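Local coordinates for protein Cg3027-pa (Drosophila melanogaster, PDB 2VHH) that probably hydrolyses N-carbamoyl-beta-alanine and its 2-methyl analogue to beta-alanine or 3-amino-2-methylpropanoate, ammonia and carbon dioxide, and assembles as a homooctamer, at residues 117-122 and 287-292; 141-146 and 167-172; 194-199 and 215-220; 252-257 and 280-285. All coordinates share one frame; numbering follows the deposited sequence.

In the fold
Followed from the N terminus, the chain opens contact 1 at 117-122 and closes it only at 287-292, so this long loop encloses the other three contacts, which follow one another in series without crossing. Contact 2 closes around helix 147-158, bringing the loop 141-146 back onto strand 162-171. Contact 3 closes around the small hairpin 202-207 and ties the end of strand 191-196 to the loop 215-220. Contact 4 is the strand pairing that brackets helix 266-280. Contacts 2 and 3 share the seven-stranded sheet and are linked by salt bridges, contact 4 builds the five-stranded sheet, and contact 1 brings the two sheets together.

Contact 1: 117-122 and 287-292; sequences CTQEAW and INRVGT
Ile287 meets Cys117 where the two beta sheets of the carbon-nitrogen hydrolase sandwich face each other, strand 283-295 from one and strand 115-118 from the other. Its CD1 lies 3.5 Å from SG of Cys117 and also approaches the carbonyl oxygen of Thr118, while the other branch, CG2, turns to CB of Gln119. Asn288 points its side chain away from this meeting, and its OD1 takes the backbone N-H of Thr260.

Arg289 changes the character of the contact from apolar to polar. The Gln119 and Arg289 side chains cross at about a right angle, yet their flat ends are turned only 21° from each other, with NE2 of Gln119 over the rim of one guanidinium face. That same NE2 donates to Asn80 O, which helps to hold the rotation of the amide. The Arg289 chain leaves with CG anti to the backbone N (chi1 -177°) and bends at chi3, carrying its tip to the turn after strand 115-118. Here NH1 has partners of its own, a salt bridge to Glu293 and a hydrogen bond to Met124 O, so the buried charge is shared.

Thus the arginine grips the backbone of a turn whose Glu120 pairs with Lys197 and touches Cys234, three residues consistent with the Glu-Lys-Cys triad of the nitrilase superfamily. NH2 donates to Glu120 O across 3.1 Å at 156°, in the carbonyl plane and near that of the guanidinium, with a weak, strongly bent second bond from NH2 to Ala121 O.

Contact 2: 141-146 and 167-172; sequences EEAENG and ILERDM
A single beta bridge, Glu141 with Glu169, attaches the loop before helix 147-158 to strand 162-171, along the edge where Ser166 and Ile164 pair with the chain of 118-122 further back; the opposite edge is held by strand 177-185. Glu141 N donates to Leu168 O (3.0 Å, 164°), and Arg170 N returns a bond of the same length to Glu141 O. The CA of Glu169 adds a C-H...O contact to that oxygen.

Side chains flank the bridge. The Glu141 chain crosses Ile167 at about a right angle, its CG 3.8 Å from CD1 of Ile167, and its carboxylate continues to Thr148 OG1 in the first turn of the helix, whose N-cap is Gly146. Further along, Glu142 and Met172 also cross, CG of the former 3.7 Å from CG of the latter. Arg170 swings its end outward, where NH1 forms a salt bridge to Asp353 of a second subunit.

Glu169 runs out extended, CG anti to the backbone N (chi1 -177°), along the methyl group of Ala143, whose CB lies 3.5 Å from OE2 of Glu169. Beyond the methyl, OE2 meets Lys194 and OE1 meets Arg196 and Thr181 OG1. With two basic partners and a hydroxyl around it, this buried carboxylate is probably ionised, and the apolar cover of Ala143 would be expected to strengthen those charge pairs.

Contact 3: 194-199 and 215-220; sequences KHRKNH and GNTGHP
The chain of 215-220 curls against the end of strand 191-196, CA of Gly215 coming 4.5 Å from CA of Asn198, and Gly215 N gives a weak bond to Lys197 O. Thr217 receives the backbone N-H of Arg196 on OG1 (2.9 Å, 173°), its hydroxyl held between backbone N and carbonyl carbon (chi1 50°). Pro220 crosses the His195 side chain at about a right angle, its CD 3.3 Å from ND1 of His195, while Gly218 O approaches CE1 at the ring edge.

Strand 191-196 is an outermost strand of its sheet within the chain, in the nitrilase-type sandwich, and Lys197, just beyond it, forms a salt bridge with Glu208. The loop 215-220 lies along this edge. Asn198 ND2 donates to Gly218 O (2.9 Å), nearly in its own amide plane, and rests over one face of the His219 ring, with ring and amide 52° apart.

The Arg196 guanidinium, salt-bridged through NH2 to Asp171, reaches OD1 of Asn216 from NH1 in one of two deposited conformers, a bond that is therefore doubtful. Neighbouring subunits cover the loop: Arg362 of a third subunit bonds Gly215 O, and His376 of a fourth bonds Asn216 O.

Contact 4: 252-257 and 280-285; sequences EIVFNP and NSYFTV
Val254 sets its CG2 over one face of the Tyr282 ring, a CH-pi contact 3.6 Å from the centroid and 19° off the normal. The opposite face is covered by CB of Asn280. Tyr282 places its ring there with CG between the backbone N and the carbonyl carbon (chi1 55°), and its hydroxyl bonds Trp243 O. On the other side of the sheet, CG2 of Ile253 touches CG2 of Val285 at 3.6 Å and also lies over the rim of one Phe255 ring face. Phe255 runs beside Val285, pointing the same way, with CD2 3.8 Å from CB of Val285.

The two strands belong to a beta-alpha-beta crossover, strand 253-258, helix 266-280 and strand 283-295, and pair in parallel. The axes of 253-257 and 283-285 approach to 4.6 Å, 18° from parallel. Four backbone bonds join them: Phe283 N to Glu252 O (2.7 Å), Val254 N to Phe283 O, Val285 N to Val254 O and Asn256 N to Val285 O.

Beyond this shell, Ser281 ends the helix in a Schellman motif. The helix 240-248 lies over the Val254 face through Trp243. Asn256 ND2 bonds Asn232 O, and Glu252 forms a salt bridge with Arg71.

Contact 1: 117-122 and 287-292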
# COMPACT_ATOMS: atom_id res chain seq x y z
N CYS C 117 -1.78 -29.61 -35.48
CA CYS C 117 -2.82 -29.23 -34.53
C CYS C 117 -4.22 -29.38 -35.11
O CYS C 117 -4.43 -29.12 -36.28
CB CYS C 117 -2.61 -27.79 -34.09
SG CYS C 117 -3.85 -27.20 -32.92
N THR C 118 -5.16 -29.78 -34.27
CA THR C 118 -6.56 -29.91 -34.67
C THR C 118 -7.42 -28.69 -34.32
O THR C 118 -7.01 -27.79 -33.59
CB THR C 118 -7.23 -31.16 -34.01
OG1 THR C 118 -7.50 -30.88 -32.63
CG2 THR C 118 -6.35 -32.42 -34.16
N GLN C 119 -8.64 -28.67 -34.85
CA GLN C 119 -9.65 -27.71 -34.44
C GLN C 119 -10.19 -28.13 -33.06
O GLN C 119 -9.77 -29.17 -32.51
CB GLN C 119 -10.77 -27.70 -35.48
CG GLN C 119 -11.33 -29.10 -35.77
CD GLN C 119 -12.14 -29.18 -37.05
OE1 GLN C 119 -11.95 -28.36 -37.95
NE2 GLN C 119 -13.04 -30.16 -37.14
N GLU C 120 -11.11 -27.35 -32.51
CA GLU C 120 -11.70 -27.66 -31.20
C GLU C 120 -12.61 -28.87 -31.27
O GLU C 120 -13.35 -29.05 -32.24
CB GLU C 120 -12.47 -26.46 -30.64
CG GLU C 120 -12.86 -26.64 -29.17
CD GLU C 120 -13.83 -25.58 -28.68
OE1 GLU C 120 -14.47 -24.90 -29.51
OE2 GLU C 120 -13.96 -25.42 -27.45
N ALA C 121 -12.55 -29.69 -30.22
CA ALA C 121 -13.41 -30.87 -30.06
C ALA C 121 -13.53 -31.65 -31.37
O ALA C 121 -14.63 -31.94 -31.82
CB ALA C 121 -14.78 -30.46 -29.51
N TRP C 122 -12.39 -31.98 -31.95
CA TRP C 122 -12.29 -32.46 -33.33
C TRP C 122 -12.93 -33.83 -33.52
O TRP C 122 -13.28 -34.23 -34.64
CB TRP C 122 -10.83 -32.50 -33.76
CG TRP C 122 -9.99 -33.57 -33.09
CD1 TRP C 122 -9.45 -33.53 -31.84
CD2 TRP C 122 -9.58 -34.82 -33.67
NE1 TRP C 122 -8.74 -34.68 -31.59
CE2 TRP C 122 -8.81 -35.49 -32.70
CE3 TRP C 122 -9.81 -35.44 -34.90
CZ2 TRP C 122 -8.25 -36.75 -32.93
CZ3 TRP C 122 -9.26 -36.70 -35.13
CH2 TRP C 122 -8.49 -37.34 -34.14
N ILE C 287 -7.47 -22.12 -36.06
CA ILE C 287 -8.07 -23.18 -36.88
C ILE C 287 -9.56 -23.28 -36.59
O ILE C 287 -9.97 -23.36 -35.42
CB ILE C 287 -7.42 -24.54 -36.58
CG1 ILE C 287 -5.90 -24.40 -36.50
CG2 ILE C 287 -7.83 -25.58 -37.61
CD1 ILE C 287 -5.23 -25.49 -35.70
N ASN C 288 -10.39 -23.28 -37.63
CA ASN C 288 -11.81 -23.44 -37.44
C ASN C 288 -12.38 -24.66 -38.16
O ASN C 288 -11.94 -25.03 -39.24
CB ASN C 288 -12.57 -22.19 -37.86
CG ASN C 288 -14.03 -22.20 -37.42
OD1 ASN C 288 -14.38 -22.85 -36.43
ND2 ASN C 288 -14.89 -21.50 -38.14
N ARG C 289 -13.37 -25.27 -37.52
CA ARG C 289 -14.17 -26.36 -38.08
C ARG C 289 -14.81 -25.95 -39.40
O ARG C 289 -14.90 -24.76 -39.72
CB ARG C 289 -15.24 -26.72 -37.04
CG ARG C 289 -16.15 -27.88 -37.33
CD ARG C 289 -17.08 -28.05 -36.15
NE ARG C 289 -16.39 -28.63 -35.00
CZ ARG C 289 -16.55 -29.88 -34.57
NH1 ARG C 289 -17.39 -30.70 -35.19
NH2 ARG C 289 -15.87 -30.30 -33.52
N VAL C 290 -15.26 -26.93 -40.18
CA VAL C 290 -15.88 -26.65 -41.46
C VAL C 290 -17.15 -27.48 -41.65
O VAL C 290 -17.30 -28.54 -41.03
CB VAL C 290 -14.85 -26.85 -42.60
CG1 VAL C 290 -15.11 -28.10 -43.43
CG2 VAL C 290 -14.80 -25.62 -43.45
N GLY C 291 -18.07 -26.99 -42.47
CA GLY C 291 -19.28 -27.73 -42.81
C GLY C 291 -20.44 -27.44 -41.89
O GLY C 291 -20.29 -26.76 -40.88
N THR C 292 -21.61 -27.95 -42.24
CA THR C 292 -22.79 -27.79 -41.40
C THR C 292 -23.22 -29.14 -40.81
O THR C 292 -23.03 -30.18 -41.43
CB THR C 292 -23.94 -27.05 -42.14
OG1 THR C 292 -25.16 -27.18 -41.40
CG2 THR C 292 -24.14 -27.58 -43.57

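Contact 2: 141-146 and 167-172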
# COMPACT_ATOMS: atom_id res chain seq x y z
N GLU C 141 -13.57 -38.27 -22.95
CA GLU C 141 -12.61 -39.34 -22.72
C GLU C 141 -11.46 -38.84 -21.88
O GLU C 141 -11.24 -37.64 -21.78
CB GLU C 141 -12.11 -39.87 -24.07
CG GLU C 141 -11.48 -38.82 -24.97
CD GLU C 141 -10.86 -39.42 -26.22
OE1 GLU C 141 -9.77 -40.04 -26.11
OE2 GLU C 141 -11.47 -39.27 -27.31
N GLU C 142 -10.72 -39.77 -21.29
CA GLU C 142 -9.55 -39.43 -20.48
C GLU C 142 -8.48 -38.74 -21.32
O GLU C 142 -8.17 -39.17 -22.42
CB GLU C 142 -8.98 -40.68 -19.80
CG GLU C 142 -9.76 -41.16 -18.58
CD GLU C 142 -8.95 -42.10 -17.69
OE1 GLU C 142 -8.62 -43.22 -18.13
OE2 GLU C 142 -8.64 -41.72 -16.53
N ALA C 143 -7.94 -37.64 -20.79
CA ALA C 143 -6.97 -36.83 -21.51
C ALA C 143 -5.72 -37.63 -21.92
O ALA C 143 -5.28 -37.55 -23.06
CB ALA C 143 -6.58 -35.62 -20.68
N GLU C 144 -5.17 -38.41 -20.98
CA GLU C 144 -3.93 -39.14 -21.21
C GLU C 144 -4.13 -40.59 -21.68
O GLU C 144 -3.33 -41.11 -22.49
CB GLU C 144 -3.06 -39.10 -19.96
CG GLU C 144 -1.65 -39.63 -20.20
CD GLU C 144 -0.75 -39.55 -18.99
OE1 GLU C 144 -0.97 -38.69 -18.10
OE2 GLU C 144 0.20 -40.35 -18.93
N ASN C 145 -5.18 -41.24 -21.18
CA ASN C 145 -5.44 -42.65 -21.45
C ASN C 145 -6.63 -42.91 -22.38
O ASN C 145 -6.96 -44.06 -22.69
CB ASN C 145 -5.63 -43.41 -20.14
CG ASN C 145 -4.44 -43.26 -19.23
OD1 ASN C 145 -3.31 -43.56 -19.61
ND2 ASN C 145 -4.68 -42.78 -18.01
N GLY C 146 -7.27 -41.84 -22.82
CA GLY C 146 -8.38 -41.96 -23.76
C GLY C 146 -7.92 -42.53 -25.09
O GLY C 146 -6.77 -42.34 -25.49
N ILE C 167 -10.08 -32.01 -27.29
CA ILE C 167 -11.13 -32.99 -26.99
C ILE C 167 -11.95 -32.61 -25.76
O ILE C 167 -11.52 -31.81 -24.94
CB ILE C 167 -10.55 -34.41 -26.70
CG1 ILE C 167 -9.53 -34.36 -25.56
CG2 ILE C 167 -9.96 -35.05 -27.96
CD1 ILE C 167 -9.69 -35.48 -24.57
N LEU C 168 -13.14 -33.21 -25.65
CA LEU C 168 -13.88 -33.25 -24.39
C LEU C 168 -13.18 -34.19 -23.43
O LEU C 168 -13.07 -35.39 -23.69
CB LEU C 168 -15.30 -33.78 -24.59
CG LEU C 168 -16.53 -32.87 -24.52
CD1 LEU C 168 -17.64 -33.69 -23.88
CD2 LEU C 168 -16.29 -31.57 -23.73
N GLU C 169 -12.73 -33.67 -22.30
CA GLU C 169 -12.08 -34.51 -21.31
C GLU C 169 -13.07 -34.91 -20.23
O GLU C 169 -13.92 -34.11 -19.83
CB GLU C 169 -10.90 -33.79 -20.69
CG GLU C 169 -10.12 -34.61 -19.70
CD GLU C 169 -9.17 -33.76 -18.88
OE1 GLU C 169 -9.12 -32.53 -19.12
OE2 GLU C 169 -8.49 -34.32 -17.99
N ARG C 170 -12.96 -36.15 -19.78
CA ARG C 170 -13.61 -36.58 -18.54
C ARG C 170 -12.53 -36.86 -17.50
O ARG C 170 -11.64 -37.68 -17.72
CB ARG C 170 -14.50 -37.80 -18.73
CG ARG C 170 -15.35 -38.09 -17.50
CD ARG C 170 -16.24 -39.31 -17.67
NE ARG C 170 -17.37 -39.13 -18.60
CZ ARG C 170 -18.51 -38.50 -18.31
NH1 ARG C 170 -18.72 -37.93 -17.13
NH2 ARG C 170 -19.47 -38.43 -19.23
N ASP C 171 -12.62 -36.16 -16.38
CA ASP C 171 -11.64 -36.26 -15.30
C ASP C 171 -12.08 -37.30 -14.27
O ASP C 171 -12.95 -37.03 -13.44
CB ASP C 171 -11.47 -34.91 -14.62
CG ASP C 171 -10.23 -34.83 -13.76
OD1 ASP C 171 -9.68 -35.90 -13.38
OD2 ASP C 171 -9.80 -33.70 -13.47
N MET C 172 -11.46 -38.49 -14.33
CA MET C 172 -11.87 -39.62 -13.48
C MET C 172 -11.51 -39.44 -12.01
O MET C 172 -12.19 -39.95 -11.12
CB MET C 172 -11.27 -40.95 -13.98
CG MET C 172 -11.66 -41.39 -15.39
SD MET C 172 -13.42 -41.54 -15.77
CE MET C 172 -14.02 -42.60 -14.46

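Contact 3: 194-199 and 215-220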
# COMPACT_ATOMS: atom_id res chain seq x y z
N LYS C 194 -1.61 -31.15 -20.54
CA LYS C 194 -2.87 -30.67 -21.05
C LYS C 194 -3.18 -29.24 -20.61
O LYS C 194 -2.66 -28.76 -19.59
CB LYS C 194 -3.98 -31.62 -20.61
CG LYS C 194 -4.41 -31.42 -19.17
CD LYS C 194 -5.27 -32.57 -18.68
CE LYS C 194 -5.42 -32.49 -17.18
NZ LYS C 194 -6.31 -33.56 -16.64
N HIS C 195 -4.02 -28.58 -21.37
CA HIS C 195 -4.52 -27.28 -21.00
C HIS C 195 -6.04 -27.27 -21.13
O HIS C 195 -6.58 -27.76 -22.11
CB HIS C 195 -3.90 -26.22 -21.89
CG HIS C 195 -4.49 -24.86 -21.72
ND1 HIS C 195 -4.55 -24.23 -20.50
CD2 HIS C 195 -5.07 -24.03 -22.61
CE1 HIS C 195 -5.12 -23.05 -20.65
NE2 HIS C 195 -5.45 -22.90 -21.92
N ARG C 196 -6.72 -26.71 -20.14
CA ARG C 196 -8.17 -26.61 -20.19
C ARG C 196 -8.62 -25.19 -20.51
O ARG C 196 -8.03 -24.22 -20.03
CB ARG C 196 -8.79 -27.07 -18.89
CG ARG C 196 -8.64 -28.54 -18.66
CD ARG C 196 -8.89 -28.84 -17.22
NE ARG C 196 -8.98 -30.28 -16.97
CZ ARG C 196 -9.11 -30.82 -15.77
NH1 ARG C 196 -9.16 -30.04 -14.69
NH2 ARG C 196 -9.19 -32.13 -15.65
N LYS C 197 -9.68 -25.10 -21.31
CA LYS C 197 -10.25 -23.84 -21.77
C LYS C 197 -10.42 -22.83 -20.65
O LYS C 197 -11.07 -23.12 -19.65
CB LYS C 197 -11.60 -24.11 -22.43
CG LYS C 197 -12.03 -23.09 -23.43
CD LYS C 197 -13.30 -23.56 -24.11
CE LYS C 197 -13.88 -22.47 -25.00
NZ LYS C 197 -14.86 -23.01 -26.01
N ASN C 198 -9.82 -21.65 -20.81
CA ASN C 198 -9.87 -20.61 -19.79
C ASN C 198 -11.18 -19.81 -19.74
O ASN C 198 -11.64 -19.42 -18.67
CB ASN C 198 -8.68 -19.69 -19.96
CG ASN C 198 -7.48 -20.17 -19.20
OD1 ASN C 198 -7.61 -20.92 -18.24
ND2 ASN C 198 -6.30 -19.73 -19.60
N HIS C 199 -11.78 -19.59 -20.91
CA HIS C 199 -12.94 -18.73 -21.05
C HIS C 199 -14.08 -19.48 -21.71
O HIS C 199 -13.97 -19.92 -22.85
CB HIS C 199 -12.57 -17.48 -21.84
CG HIS C 199 -11.57 -16.63 -21.15
ND1 HIS C 199 -11.92 -15.51 -20.42
CD2 HIS C 199 -10.23 -16.77 -21.00
CE1 HIS C 199 -10.84 -14.98 -19.89
NE2 HIS C 199 -9.80 -15.72 -20.22
N GLY C 215 -11.44 -23.17 -16.92
CA GLY C 215 -10.21 -23.92 -16.70
C GLY C 215 -9.41 -23.46 -15.50
O GLY C 215 -9.39 -22.28 -15.15
N ASN C 216 -8.73 -24.44 -14.91
CA ASN C 216 -7.94 -24.30 -13.69
C ASN C 216 -6.44 -24.58 -13.91
O ASN C 216 -5.70 -24.76 -12.94
CB ASN C 216 -8.52 -25.22 -12.60
CG ASN C 216 -8.81 -26.65 -13.11
OD1 ASN C 216 -8.19 -27.12 -14.07
ND2 ASN C 216 -9.75 -27.32 -12.46
N THR C 217 -6.01 -24.63 -15.17
CA THR C 217 -4.65 -25.03 -15.54
C THR C 217 -3.73 -23.84 -15.85
O THR C 217 -2.57 -24.02 -16.21
CB THR C 217 -4.62 -26.01 -16.76
OG1 THR C 217 -5.41 -25.47 -17.84
CG2 THR C 217 -5.13 -27.40 -16.39
N GLY C 218 -4.27 -22.63 -15.72
CA GLY C 218 -3.50 -21.41 -15.93
C GLY C 218 -3.26 -21.09 -17.39
O GLY C 218 -4.18 -21.07 -18.19
N HIS C 219 -2.01 -20.83 -17.73
CA HIS C 219 -1.63 -20.50 -19.10
C HIS C 219 -0.33 -21.23 -19.48
O HIS C 219 0.70 -20.59 -19.70
CB HIS C 219 -1.53 -18.97 -19.28
CG HIS C 219 -2.82 -18.25 -19.05
ND1 HIS C 219 -3.27 -17.90 -17.79
CD2 HIS C 219 -3.76 -17.82 -19.91
CE1 HIS C 219 -4.44 -17.30 -17.89
NE2 HIS C 219 -4.76 -17.24 -19.17
N PRO C 220 -0.36 -22.58 -19.56
CA PRO C 220 0.88 -23.33 -19.73
C PRO C 220 1.48 -23.19 -21.11
O PRO C 220 0.77 -23.09 -22.11
CB PRO C 220 0.45 -24.78 -19.48
CG PRO C 220 -0.97 -24.82 -19.83
CD PRO C 220 -1.53 -23.47 -19.51

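Contact 4: 252-257 and 280-285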
# COMPACT_ATOMS: atom_id res chain seq x y z
N GLU C 252 5.95 -19.02 -28.33
CA GLU C 252 6.42 -18.65 -29.66
C GLU C 252 5.35 -18.88 -30.71
O GLU C 252 5.23 -18.10 -31.66
CB GLU C 252 7.69 -19.44 -29.99
CG GLU C 252 8.93 -18.75 -29.44
CD GLU C 252 10.19 -19.58 -29.48
OE1 GLU C 252 11.21 -19.04 -29.96
OE2 GLU C 252 10.19 -20.74 -29.00
N ILE C 253 4.59 -19.96 -30.56
CA ILE C 253 3.43 -20.24 -31.41
C ILE C 253 2.26 -20.54 -30.49
O ILE C 253 2.34 -21.42 -29.62
CB ILE C 253 3.67 -21.43 -32.38
CG1 ILE C 253 4.93 -21.23 -33.23
CG2 ILE C 253 2.49 -21.60 -33.31
CD1 ILE C 253 5.55 -22.53 -33.75
N VAL C 254 1.18 -19.78 -30.65
CA VAL C 254 -0.03 -20.04 -29.89
C VAL C 254 -1.08 -20.55 -30.86
O VAL C 254 -1.45 -19.86 -31.81
CB VAL C 254 -0.54 -18.79 -29.15
CG1 VAL C 254 -1.83 -19.11 -28.42
CG2 VAL C 254 0.50 -18.29 -28.16
N PHE C 255 -1.54 -21.77 -30.62
CA PHE C 255 -2.58 -22.38 -31.43
C PHE C 255 -3.95 -21.96 -30.90
O PHE C 255 -4.12 -21.78 -29.70
CB PHE C 255 -2.42 -23.90 -31.41
CG PHE C 255 -1.14 -24.37 -32.04
CD1 PHE C 255 0.04 -24.41 -31.31
CD2 PHE C 255 -1.12 -24.74 -33.38
CE1 PHE C 255 1.22 -24.82 -31.89
CE2 PHE C 255 0.07 -25.17 -33.98
CZ PHE C 255 1.24 -25.21 -33.23
N ASN C 256 -4.91 -21.80 -31.81
CA ASN C 256 -6.24 -21.36 -31.44
C ASN C 256 -7.31 -22.23 -32.11
O ASN C 256 -7.99 -21.78 -33.05
CB ASN C 256 -6.40 -19.85 -31.75
CG ASN C 256 -7.80 -19.32 -31.42
OD1 ASN C 256 -8.43 -18.67 -32.25
ND2 ASN C 256 -8.27 -19.59 -30.22
N PRO C 257 -7.45 -23.48 -31.64
CA PRO C 257 -8.51 -24.37 -32.14
C PRO C 257 -9.87 -23.76 -31.83
O PRO C 257 -10.09 -23.30 -30.72
CB PRO C 257 -8.31 -25.65 -31.32
CG PRO C 257 -6.94 -25.59 -30.82
CD PRO C 257 -6.62 -24.15 -30.62
N ASN C 280 1.72 -9.51 -29.02
CA ASN C 280 2.56 -10.38 -28.22
C ASN C 280 3.80 -10.88 -28.92
O ASN C 280 4.57 -11.65 -28.35
CB ASN C 280 1.75 -11.57 -27.75
CG ASN C 280 0.64 -11.16 -26.83
OD1 ASN C 280 0.87 -10.87 -25.66
ND2 ASN C 280 -0.58 -11.13 -27.36
N SER C 281 3.99 -10.43 -30.16
CA SER C 281 5.15 -10.78 -30.97
C SER C 281 5.47 -12.28 -30.97
O SER C 281 6.59 -12.71 -30.70
CB SER C 281 6.33 -9.89 -30.62
OG SER C 281 6.03 -8.58 -31.08
N TYR C 282 4.45 -13.07 -31.27
CA TYR C 282 4.61 -14.49 -31.50
C TYR C 282 3.73 -14.91 -32.66
O TYR C 282 3.01 -14.09 -33.23
CB TYR C 282 4.31 -15.32 -30.23
CG TYR C 282 2.96 -15.12 -29.56
CD1 TYR C 282 2.85 -15.22 -28.17
CD2 TYR C 282 1.81 -14.85 -30.29
CE1 TYR C 282 1.63 -15.05 -27.52
CE2 TYR C 282 0.58 -14.67 -29.65
CZ TYR C 282 0.50 -14.77 -28.27
OH TYR C 282 -0.71 -14.61 -27.64
N PHE C 283 3.80 -16.19 -33.02
CA PHE C 283 2.98 -16.75 -34.09
C PHE C 283 1.64 -17.21 -33.57
O PHE C 283 1.53 -17.69 -32.45
CB PHE C 283 3.70 -17.91 -34.77
CG PHE C 283 4.84 -17.47 -35.64
CD1 PHE C 283 6.13 -17.41 -35.14
CD2 PHE C 283 4.63 -17.14 -36.97
CE1 PHE C 283 7.20 -17.02 -35.95
CE2 PHE C 283 5.69 -16.75 -37.79
CZ PHE C 283 6.97 -16.68 -37.28
N THR C 284 0.62 -17.06 -34.40
CA THR C 284 -0.74 -17.37 -34.03
C THR C 284 -1.33 -18.33 -35.07
O THR C 284 -1.13 -18.13 -36.28
CB THR C 284 -1.51 -16.03 -33.96
OG1 THR C 284 -1.74 -15.69 -32.58
CG2 THR C 284 -2.81 -16.09 -34.70
N VAL C 285 -1.99 -19.40 -34.62
CA VAL C 285 -2.57 -20.39 -35.56
C VAL C 285 -4.05 -20.66 -35.29
O VAL C 285 -4.39 -21.64 -34.63
CB VAL C 285 -1.78 -21.73 -35.56
CG1 VAL C 285 -2.23 -22.62 -36.73
CG2 VAL C 285 -0.26 -21.48 -35.60